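Local coordinates for acetyltransferase, GNAT family (Colwellia psychrerythraea, PDB 3IWG), which probably transfers acyl groups, most likely acetyl, to an acceptor that has not been identified, at residues W35-A40 with F200-T205; G195-F200 with E206-G211. All blocks are in the same frame, centred on the assembly; numbering follows the deposited sequence.

Contact 1: residues W35-A40 with F200-T205; sequences WHFGFA and FDQYQT
Gln204 NE2 sits between two phenylalanine rings, 3.4 Å above the plane of the Phe200 ring toward its rim and, near the plane of the Phe37 ring, 4.0 Å from Phe37 CE2. Gln204 OE1 accepts a hydrogen bond from Leu31 N, which helps fix the turn of the amide. Nothing polar bonds across the two segments; the joint is aromatic, and every contact across it is made by Phe37. One side of its ring, at CD2 and CE2, packs on CD1 and CE1 of Phe200, with Phe37 CE2 and Phe200 CE1 3.5 Å apart. The planes stand at 72° and the centroids are 5.6 Å apart, an oblique pairing. The other side reaches Tyr203, where Phe37 CE1 lies at the edge of the tyrosine ring, 3.6 Å from Tyr203 CD2. With CG opposite the carbonyl carbon (chi1 -49°), the Phe37 ring projects off helix 33-39 toward the loop. Phe24, from helix 17-26, meets the Phe37 ring and stacks on that of Tyr203. An alanine in place of Phe37 would probably open a gap between Phe200 and Tyr203 and leave the loop without its hold on the helix. The helix widens here into a pi-type turn, Ala40 N bonding Trp35 O at 2.9 Å. The whole is a small aromatic cluster joining the first GNAT-family region to the hairpin loop of the second.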
loop_
_atom_site.group_PDB
_atom_site.type_symbol
_atom_site.label_atom_id
_atom_site.label_comp_id
_atom_site.label_asym_id
_atom_site.label_seq_id
_atom_site.Cartn_x
_atom_site.Cartn_y
_atom_site.Cartn_z
ATOM N N TRP A 35 0.153 14.261 6.407
ATOM C CA TRP A 35 1.295 15.176 6.277
ATOM C C TRP A 35 2.566 14.658 6.949
ATOM O O TRP A 35 3.627 14.602 6.311
ATOM C CB TRP A 35 0.952 16.548 6.800
ATOM C CG TRP A 35 0.163 17.252 5.856
ATOM C CD1 TRP A 35 -1.174 17.222 5.747
ATOM C CD2 TRP A 35 0.646 18.036 4.784
ATOM N NE1 TRP A 35 -1.587 17.997 4.679
ATOM C CE2 TRP A 35 -0.485 18.507 4.066
ATOM C CE3 TRP A 35 1.925 18.408 4.361
ATOM C CZ2 TRP A 35 -0.387 19.321 2.937
ATOM C CZ3 TRP A 35 2.031 19.230 3.231
ATOM C CH2 TRP A 35 0.863 19.686 2.533
ATOM N N HIS A 36 2.457 14.227 8.194
ATOM C CA HIS A 36 3.666 13.973 8.990
ATOM C C HIS A 36 4.118 12.550 9.046
ATOM O O HIS A 36 5.290 12.328 9.271
ATOM C CB HIS A 36 3.549 14.559 10.385
ATOM C CG HIS A 36 3.681 16.039 10.366
ATOM N ND1 HIS A 36 2.589 16.876 10.255
ATOM C CD2 HIS A 36 4.775 16.827 10.245
ATOM C CE1 HIS A 36 3.009 18.117 10.096
ATOM N NE2 HIS A 36 4.330 18.115 10.096
ATOM N N PHE A 37 3.225 11.585 8.797
ATOM C CA PHE A 37 3.652 10.195 8.697
ATOM C C PHE A 37 3.529 9.551 7.325
ATOM O O PHE A 37 3.995 8.441 7.134
ATOM C CB PHE A 37 2.932 9.382 9.755
ATOM C CG PHE A 37 3.027 10.012 11.072
ATOM C CD1 PHE A 37 4.263 10.071 11.711
ATOM C CD2 PHE A 37 1.951 10.662 11.630
ATOM C CE1 PHE A 37 4.409 10.715 12.916
ATOM C CE2 PHE A 37 2.094 11.319 12.874
ATOM C CZ PHE A 37 3.328 11.343 13.500
ATOM N N GLY A 38 2.930 10.263 6.379
ATOM C CA GLY A 38 2.855 9.823 4.986
ATOM C C GLY A 38 3.886 10.613 4.224
ATOM O O GLY A 38 4.895 10.034 3.834
ATOM N N PHE A 39 3.651 11.930 4.048
ATOM C CA PHE A 39 4.541 12.792 3.229
ATOM C C PHE A 39 5.908 13.063 3.817
ATOM O O PHE A 39 6.879 12.927 3.122
ATOM C CB PHE A 39 3.922 14.182 2.866
ATOM C CG PHE A 39 2.583 14.121 2.157
ATOM C CD1 PHE A 39 2.317 13.158 1.194
ATOM C CD2 PHE A 39 1.589 15.081 2.435
ATOM C CE1 PHE A 39 1.053 13.101 0.550
ATOM C CE2 PHE A 39 0.310 15.039 1.776
ATOM C CZ PHE A 39 0.058 14.041 0.848
ATOM N N ALA A 40 6.005 13.513 5.065
ATOM C CA ALA A 40 7.313 13.913 5.602
ATOM C C ALA A 40 8.441 12.839 5.504
ATOM O O ALA A 40 9.561 13.142 5.097
ATOM C CB ALA A 40 7.164 14.421 7.051
ATOM N N PHE A 200 -2.243 5.882 15.171
ATOM C CA PHE A 200 -0.845 6.236 14.995
ATOM C C PHE A 200 0.064 5.215 15.663
ATOM O O PHE A 200 -0.143 4.827 16.821
ATOM C CB PHE A 200 -0.603 7.554 15.647
ATOM C CG PHE A 200 -1.295 8.682 14.963
ATOM C CD1 PHE A 200 -0.677 9.339 13.915
ATOM C CD2 PHE A 200 -2.553 9.093 15.373
ATOM C CE1 PHE A 200 -1.300 10.408 13.299
ATOM C CE2 PHE A 200 -3.201 10.135 14.741
ATOM C CZ PHE A 200 -2.573 10.809 13.710
ATOM N N ASP A 201 1.097 4.781 14.959
ATOM C CA ASP A 201 1.994 3.798 15.548
ATOM C C ASP A 201 2.972 4.395 16.594
ATOM O O ASP A 201 3.438 3.665 17.469
ATOM C CB ASP A 201 2.709 3.006 14.442
ATOM C CG ASP A 201 1.759 2.052 13.698
ATOM O OD1 ASP A 201 0.619 1.777 14.175
ATOM O OD2 ASP A 201 2.138 1.598 12.610
ATOM N N GLN A 202 3.251 5.698 16.505
ATOM C CA GLN A 202 4.142 6.383 17.442
ATOM C C GLN A 202 3.727 7.838 17.652
ATOM O O GLN A 202 3.028 8.421 16.841
ATOM C CB GLN A 202 5.569 6.409 16.901
ATOM C CG GLN A 202 5.776 5.531 15.670
ATOM C CD GLN A 202 6.734 6.137 14.642
ATOM O OE1 GLN A 202 6.293 6.607 13.570
ATOM N NE2 GLN A 202 8.050 6.136 14.963
ATOM N N TYR A 203 4.192 8.411 18.744
ATOM C CA TYR A 203 4.047 9.844 19.047
ATOM C C TYR A 203 2.653 10.295 19.405
ATOM O O TYR A 203 2.491 11.142 20.314
ATOM C CB TYR A 203 4.516 10.734 17.889
ATOM C CG TYR A 203 5.873 10.377 17.363
ATOM C CD1 TYR A 203 6.959 10.261 18.222
ATOM C CD2 TYR A 203 6.078 10.132 16.009
ATOM C CE1 TYR A 203 8.220 9.916 17.744
ATOM C CE2 TYR A 203 7.354 9.805 15.523
ATOM C CZ TYR A 203 8.404 9.698 16.398
ATOM O OH TYR A 203 9.651 9.356 15.949
ATOM N N GLN A 204 1.659 9.816 18.672
ATOM C CA GLN A 204 0.317 10.312 18.883
ATOM C C GLN A 204 -0.654 9.191 19.169
ATOM O O GLN A 204 -1.827 9.281 18.793
ATOM C CB GLN A 204 -0.104 11.148 17.673
ATOM C CG GLN A 204 0.888 12.247 17.411
ATOM C CD GLN A 204 0.515 13.247 16.335
ATOM O OE1 GLN A 204 1.145 14.284 16.245
ATOM N NE2 GLN A 204 -0.484 12.937 15.511
ATOM N N THR A 205 -0.187 8.167 19.887
ATOM C CA THR A 205 -0.955 6.928 20.075
ATOM C C THR A 205 -2.213 7.073 20.946
ATOM O O THR A 205 -2.888 6.110 21.233
ATOM C CB THR A 205 -0.074 5.806 20.707
ATOM O OG1 THR A 205 0.384 6.247 21.984
ATOM C CG2 THR A 205 1.121 5.466 19.819
#

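Contact 2: residues G195-F200 with E206-G211; sequences GECRLF and EYADLG
Strands 195-199 and 207-211 run antiparallel, their short axes 4.6 Å apart and their directions at 153°, as the two arms of a beta hairpin. Glu196 with Gly211 and Arg198 with Asp209 are the hydrogen-bonded pairs, the former including Glu196 N to Gly211 O at 2.8 Å; Cys197 faces Leu210 as a non-hydrogen-bonded pair. Where the strands part toward the loop, water 1 accepts from Phe200 N and donates to Tyr207 O, at 2.7 Å in both cases. On one face, Cys197 SG touches Leu210 CD2 (3.9 Å) and Ala208 CB, under helix 223-237. On the other, Arg198 bends back at chi3 and grips one glutamate oxygen side-on, Arg198 NE lying 2.8 Å from Glu196 OE1. NH1 reaches the same oxygen. Its NH2 forms a longer salt bridge to Asp209 OD2 (3.4 Å), the carboxylate plane standing nearly perpendicular to the guanidinium. With CG anti to the backbone N (chi1 -171°), Asp209 brings its carboxylate to that NH2; Asp209 CB rests 3.7 Å from Phe200 CZ. Tyr172 OH also bonds Glu196 OE1. One arginine thus bridges carboxylates on both strands, which probably offsets their charges and adds an ionic tie to the backbone pairing.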
loop_
_atom_site.group_PDB
_atom_site.type_symbol
_atom_site.label_atom_id
_atom_site.label_comp_id
_atom_site.label_asym_id
_atom_site.label_seq_id
_atom_site.Cartn_x
_atom_site.Cartn_y
_atom_site.Cartn_z
ATOM N N GLY A 195 -15.325 4.880 5.592
ATOM C CA GLY A 195 -14.768 5.615 6.709
ATOM C C GLY A 195 -13.473 4.990 7.159
ATOM O O GLY A 195 -13.325 3.758 7.118
ATOM N N GLU A 196 -12.561 5.842 7.622
ATOM C CA GLU A 196 -11.255 5.457 8.155
ATOM C C GLU A 196 -11.084 5.959 9.598
ATOM O O GLU A 196 -11.359 7.117 9.886
ATOM C CB GLU A 196 -10.141 6.052 7.300
ATOM C CG GLU A 196 -10.308 5.744 5.830
ATOM C CD GLU A 196 -9.156 6.238 4.922
ATOM O OE1 GLU A 196 -8.122 6.753 5.415
ATOM O OE2 GLU A 196 -9.293 6.095 3.688
ATOM N N CYS A 197 -10.662 5.073 10.491
ATOM C CA CYS A 197 -10.356 5.401 11.848
ATOM C C CYS A 197 -8.926 4.912 12.117
ATOM O O CYS A 197 -8.730 3.766 12.535
ATOM C CB CYS A 197 -11.340 4.690 12.760
ATOM S SG CYS A 197 -11.148 5.032 14.528
ATOM N N ARG A 198 -7.945 5.779 11.869
ATOM C CA ARG A 198 -6.568 5.326 11.810
ATOM C C ARG A 198 -5.830 5.580 13.075
ATOM O O ARG A 198 -5.876 6.675 13.608
ATOM C CB ARG A 198 -5.810 6.099 10.774
ATOM C CG ARG A 198 -6.366 6.057 9.332
ATOM C CD ARG A 198 -5.604 7.165 8.550
ATOM N NE ARG A 198 -6.480 7.657 7.543
ATOM C CZ ARG A 198 -6.952 8.884 7.403
ATOM N NH1 ARG A 198 -7.798 9.084 6.393
ATOM N NH2 ARG A 198 -6.542 9.890 8.148
ATOM N N LEU A 199 -5.097 4.591 13.529
ATOM C CA LEU A 199 -4.281 4.762 14.706
ATOM C C LEU A 199 -2.952 5.247 14.258
ATOM O O LEU A 199 -2.584 5.036 13.130
ATOM C CB LEU A 199 -4.090 3.439 15.439
ATOM C CG LEU A 199 -5.236 3.132 16.380
ATOM C CD1 LEU A 199 -6.577 3.242 15.687
ATOM C CD2 LEU A 199 -5.026 1.714 17.049
ATOM N N PHE A 200 -2.243 5.882 15.171
ATOM C CA PHE A 200 -0.845 6.236 14.995
ATOM C C PHE A 200 0.064 5.215 15.663
ATOM O O PHE A 200 -0.143 4.827 16.821
ATOM C CB PHE A 200 -0.603 7.554 15.647
ATOM C CG PHE A 200 -1.295 8.682 14.963
ATOM C CD1 PHE A 200 -0.677 9.339 13.915
ATOM C CD2 PHE A 200 -2.553 9.093 15.373
ATOM C CE1 PHE A 200 -1.300 10.408 13.299
ATOM C CE2 PHE A 200 -3.201 10.135 14.741
ATOM C CZ PHE A 200 -2.573 10.809 13.710
ATOM N N GLU A 206 -2.513 8.273 21.398
ATOM C CA GLU A 206 -3.735 8.504 22.134
ATOM C C GLU A 206 -4.836 9.059 21.195
ATOM O O GLU A 206 -5.972 9.240 21.613
ATOM C CB GLU A 206 -3.469 9.388 23.386
ATOM C CG GLU A 206 -2.624 10.710 23.162
ATOM C CD GLU A 206 -1.091 10.531 22.731
ATOM O OE1 GLU A 206 -0.190 10.219 23.563
ATOM O OE2 GLU A 206 -0.781 10.744 21.550
ATOM N N TYR A 207 -4.526 9.241 19.919
ATOM C CA TYR A 207 -5.492 9.776 18.973
ATOM C C TYR A 207 -5.838 8.849 17.803
ATOM O O TYR A 207 -5.077 7.919 17.438
ATOM C CB TYR A 207 -4.954 11.083 18.424
ATOM C CG TYR A 207 -4.686 12.120 19.506
ATOM C CD1 TYR A 207 -5.694 12.953 19.948
ATOM C CD2 TYR A 207 -3.411 12.264 20.084
ATOM C CE1 TYR A 207 -5.468 13.933 20.930
ATOM C CE2 TYR A 207 -3.167 13.237 21.089
ATOM C CZ TYR A 207 -4.205 14.066 21.512
ATOM O OH TYR A 207 -4.004 15.050 22.493
ATOM N N ALA A 208 -7.012 9.099 17.230
ATOM C CA ALA A 208 -7.437 8.461 15.996
ATOM C C ALA A 208 -7.667 9.556 14.943
ATOM O O ALA A 208 -8.322 10.560 15.208
ATOM C CB ALA A 208 -8.677 7.648 16.214
ATOM N N ASP A 209 -7.141 9.350 13.749
ATOM C CA ASP A 209 -7.246 10.312 12.679
ATOM C C ASP A 209 -8.308 9.771 11.704
ATOM O O ASP A 209 -8.121 8.700 11.117
ATOM C CB ASP A 209 -5.882 10.404 12.013
ATOM C CG ASP A 209 -5.748 11.544 10.992
ATOM O OD1 ASP A 209 -6.643 12.412 10.807
ATOM O OD2 ASP A 209 -4.668 11.581 10.369
ATOM N N LEU A 210 -9.410 10.504 11.541
ATOM C CA LEU A 210 -10.547 10.038 10.767
ATOM C C LEU A 210 -10.592 10.603 9.347
ATOM O O LEU A 210 -10.189 11.719 9.098
ATOM C CB LEU A 210 -11.846 10.398 11.485
ATOM C CG LEU A 210 -11.851 10.129 12.981
ATOM C CD1 LEU A 210 -13.205 10.496 13.623
ATOM C CD2 LEU A 210 -11.438 8.679 13.316
ATOM N N GLY A 211 -11.076 9.804 8.413
ATOM C CA GLY A 211 -11.377 10.266 7.050
ATOM C C GLY A 211 -12.650 9.603 6.571
ATOM O O GLY A 211 -13.057 8.573 7.096
HETATM O O HOH W 1 -3.117 6.133 17.677
#

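How the contacts relate
Following the chain from its N terminus, helix 33-39 comes first and waits 159 residues for its partner in contact 1, a long-range closure spanning strands and helices of both GNAT-family regions. Much later the chain enters strand 190-199, turns through loop 200-205 and returns along strand 207-214, so contact 2 closes only a short loop of five residues. The two contacts cross, because the far segment of contact 1 is the turn of the hairpin whose arms make contact 2. Phe200 belongs to both, at the junction of strand and turn. Contact 2 shapes the hairpin; contact 1 sets its tip against the helix, tying the first GNAT-family region to the second.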